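Side-chain contact in tRNA (cytosine(72)-C(5))-methyltransferase (Pyrococcus horikoshii, PDB 5ZVE), which methylates the C5 position of cytosine 72 in several tRNAs, using S-adenosyl-L-methionine as the methyl donor: residues H293-A296 / T297-Q301. Numbering follows the deposited sequence.
Sequences HIEA and TARYQ. With SAH (S-adenosyl-L-homocysteine), chain C.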
loop_
_atom_site.group_PDB
_atom_site.type_symbol
_atom_site.label_atom_id
_atom_site.label_comp_id
_atom_site.label_asym_id
_atom_site.label_seq_id
_atom_site.Cartn_x
_atom_site.Cartn_y
_atom_site.Cartn_z
ATOM N N HIS A 293 17.853 -7.403 5.146
ATOM C CA HIS A 293 16.741 -6.555 5.571
ATOM C C HIS A 293 15.581 -7.353 6.158
ATOM O O HIS A 293 14.890 -6.883 7.057
ATOM C CB HIS A 293 16.228 -5.713 4.402
ATOM C CG HIS A 293 17.237 -4.754 3.858
ATOM N ND1 HIS A 293 17.793 -4.890 2.604
ATOM C CD2 HIS A 293 17.790 -3.640 4.396
ATOM C CE1 HIS A 293 18.643 -3.902 2.393
ATOM N NE2 HIS A 293 18.658 -3.129 3.464
ATOM N N ILE A 294 15.370 -8.558 5.644
ATOM C CA ILE A 294 14.287 -9.406 6.116
ATOM C C ILE A 294 14.515 -9.814 7.562
ATOM O O ILE A 294 13.627 -9.679 8.404
ATOM C CB ILE A 294 14.141 -10.665 5.239
ATOM C CG1 ILE A 294 13.693 -10.274 3.828
ATOM C CG2 ILE A 294 13.142 -11.627 5.854
ATOM C CD1 ILE A 294 13.631 -11.436 2.859
ATOM N N GLU A 295 15.721 -10.290 7.850
ATOM C CA GLU A 295 16.077 -10.706 9.201
ATOM C C GLU A 295 16.025 -9.533 10.173
ATOM O O GLU A 295 15.413 -9.625 11.233
ATOM C CB GLU A 295 17.466 -11.343 9.215
ATOM C CG GLU A 295 17.895 -11.856 10.578
ATOM C CD GLU A 295 19.345 -12.300 10.602
ATOM O OE1 GLU A 295 20.051 -12.093 9.589
ATOM O OE2 GLU A 295 19.777 -12.853 11.635
ATOM N N ALA A 296 16.651 -8.423 9.799
ATOM C CA ALA A 296 16.687 -7.250 10.664
ATOM C C ALA A 296 15.284 -6.727 10.950
ATOM O O ALA A 296 14.948 -6.432 12.092
ATOM C CB ALA A 296 17.540 -6.159 10.042
ATOM N N THR A 297 14.467 -6.614 9.907
ATOM C CA THR A 297 13.121 -6.071 10.053
ATOM C C THR A 297 12.207 -7.015 10.833
ATOM O O THR A 297 11.387 -6.565 11.633
ATOM C CB THR A 297 12.495 -5.770 8.685
ATOM O OG1 THR A 297 13.363 -4.896 7.952
ATOM C CG2 THR A 297 11.132 -5.114 8.845
ATOM N N ALA A 298 12.344 -8.317 10.597
ATOM C CA ALA A 298 11.578 -9.305 11.352
ATOM C C ALA A 298 11.889 -9.189 12.839
ATOM O O ALA A 298 10.990 -9.265 13.680
ATOM C CB ALA A 298 11.872 -10.706 10.860
ATOM N N ARG A 299 13.167 -9.002 13.156
ATOM C CA ARG A 299 13.589 -8.852 14.545
ATOM C C ARG A 299 13.023 -7.556 15.114
ATOM O O ARG A 299 12.601 -7.498 16.269
ATOM C CB ARG A 299 15.120 -8.883 14.652
ATOM C CG ARG A 299 15.662 -8.846 16.079
ATOM C CD ARG A 299 17.157 -9.186 16.128
ATOM N NE ARG A 299 17.961 -8.282 15.308
ATOM C CZ ARG A 299 18.532 -8.620 14.155
ATOM N NH1 ARG A 299 18.397 -9.853 13.682
ATOM N NH2 ARG A 299 19.241 -7.727 13.476
ATOM N N TYR A 300 12.979 -6.530 14.274
ATOM C CA TYR A 300 12.441 -5.232 14.662
ATOM C C TYR A 300 10.942 -5.322 14.977
ATOM O O TYR A 300 10.452 -4.672 15.896
ATOM C CB TYR A 300 12.708 -4.219 13.545
ATOM C CG TYR A 300 12.221 -2.809 13.795
ATOM C CD1 TYR A 300 12.685 -2.072 14.878
ATOM C CD2 TYR A 300 11.324 -2.200 12.923
ATOM C CE1 TYR A 300 12.254 -0.775 15.099
ATOM C CE2 TYR A 300 10.888 -0.903 13.134
ATOM C CZ TYR A 300 11.355 -0.196 14.224
ATOM O OH TYR A 300 10.927 1.096 14.443
ATOM N N GLN A 301 10.221 -6.149 14.224
ATOM C CA GLN A 301 8.775 -6.289 14.407
ATOM C C GLN A 301 8.418 -6.997 15.716
ATOM O O GLN A 301 7.380 -6.715 16.316
ATOM C CB GLN A 301 8.167 -7.045 13.225
ATOM C CG GLN A 301 8.246 -6.288 11.903
ATOM C CD GLN A 301 8.067 -7.200 10.716
ATOM O OE1 GLN A 301 8.210 -8.415 10.835
ATOM N NE2 GLN A 301 7.773 -6.622 9.555
HETATM N N SAH C . -1.027 1.433 9.014
HETATM C CA SAH C . -0.739 2.585 8.166
HETATM C CB SAH C . 0.618 2.442 7.477
HETATM C CG SAH C . 1.740 1.828 8.319
HETATM S SD SAH C . 3.350 2.103 7.542
HETATM C C SAH C . -1.846 2.867 7.147
HETATM O O SAH C . -2.729 2.042 6.911
HETATM O OXT SAH C . -1.888 3.933 6.534
HETATM C "C5'" SAH C . 4.281 1.737 9.058
HETATM C "C4'" SAH C . 4.417 2.920 10.013
HETATM O "O4'" SAH C . 5.133 2.525 11.166
HETATM C "C3'" SAH C . 5.171 4.113 9.440
HETATM O "O3'" SAH C . 4.296 5.214 9.360
HETATM C "C2'" SAH C . 6.257 4.437 10.449
HETATM O "O2'" SAH C . 6.246 5.809 10.755
HETATM C "C1'" SAH C . 5.835 3.643 11.669
HETATM N N9 SAH C . 6.955 3.238 12.545
HETATM C C8 SAH C . 8.185 2.741 12.193
HETATM N N7 SAH C . 8.891 2.498 13.323
HETATM C C5 SAH C . 8.132 2.832 14.390
HETATM C C6 SAH C . 8.356 2.788 15.762
HETATM N N6 SAH C . 9.513 2.347 16.251
HETATM N N1 SAH C . 7.363 3.204 16.622
HETATM C C2 SAH C . 6.159 3.663 16.123
HETATM N N3 SAH C . 5.943 3.706 14.762
HETATM C C4 SAH C . 6.915 3.297 13.912
#
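Arg299 folds back along helix 291-310 onto Glu295 and Ala296, one turn earlier, and its course can be followed atom by atom. Arg299 CB rests 3.5 Å from the carbonyl O of Glu295 and equally near that of Ala296. CG stands anti to the backbone N, and a bend at chi3 (58°) turns the guanidinium back over the preceding turn. One face of that group lies over Ala296, with Arg299 NH2 3.8 Å from Ala296 CA, while Glu295 CG sits at its edge, 3.7 Å from Arg299 NH1. The extended Glu295 chain carries OE2 to 3.9 Å from Arg299 NH1; this salt bridge is long, and the carboxylate and guanidinium planes stand 81° apart, which rules out a flat, two-pronged pairing.

Thr297 OG1, beside its own backbone N, donates to His293 O at 2.7 Å. The same oxygen accepts the N-H of Thr297 from the opposite face of its carbonyl plane, so two donors from one residue grip it.

Tyr300 N is hydrogen-bonded to Ala296 O at 2.9 Å, while the ring leads away from residues 293-296 and packs edge-to-face with Phe304, a turn further along the same helix. On the ligand side, Tyr300 OH accepts a hydrogen bond from the adenine N6 of S-adenosyl-L-homocysteine at 2.6 Å (N-H...O angle 156°). The chemistry thus divides by direction: a loose charge pair on the exposed side, and a cofactor-site hydroxyl that holds the adenine amino group and so probably helps recognise the base, carried by a regularly bonded helical turn.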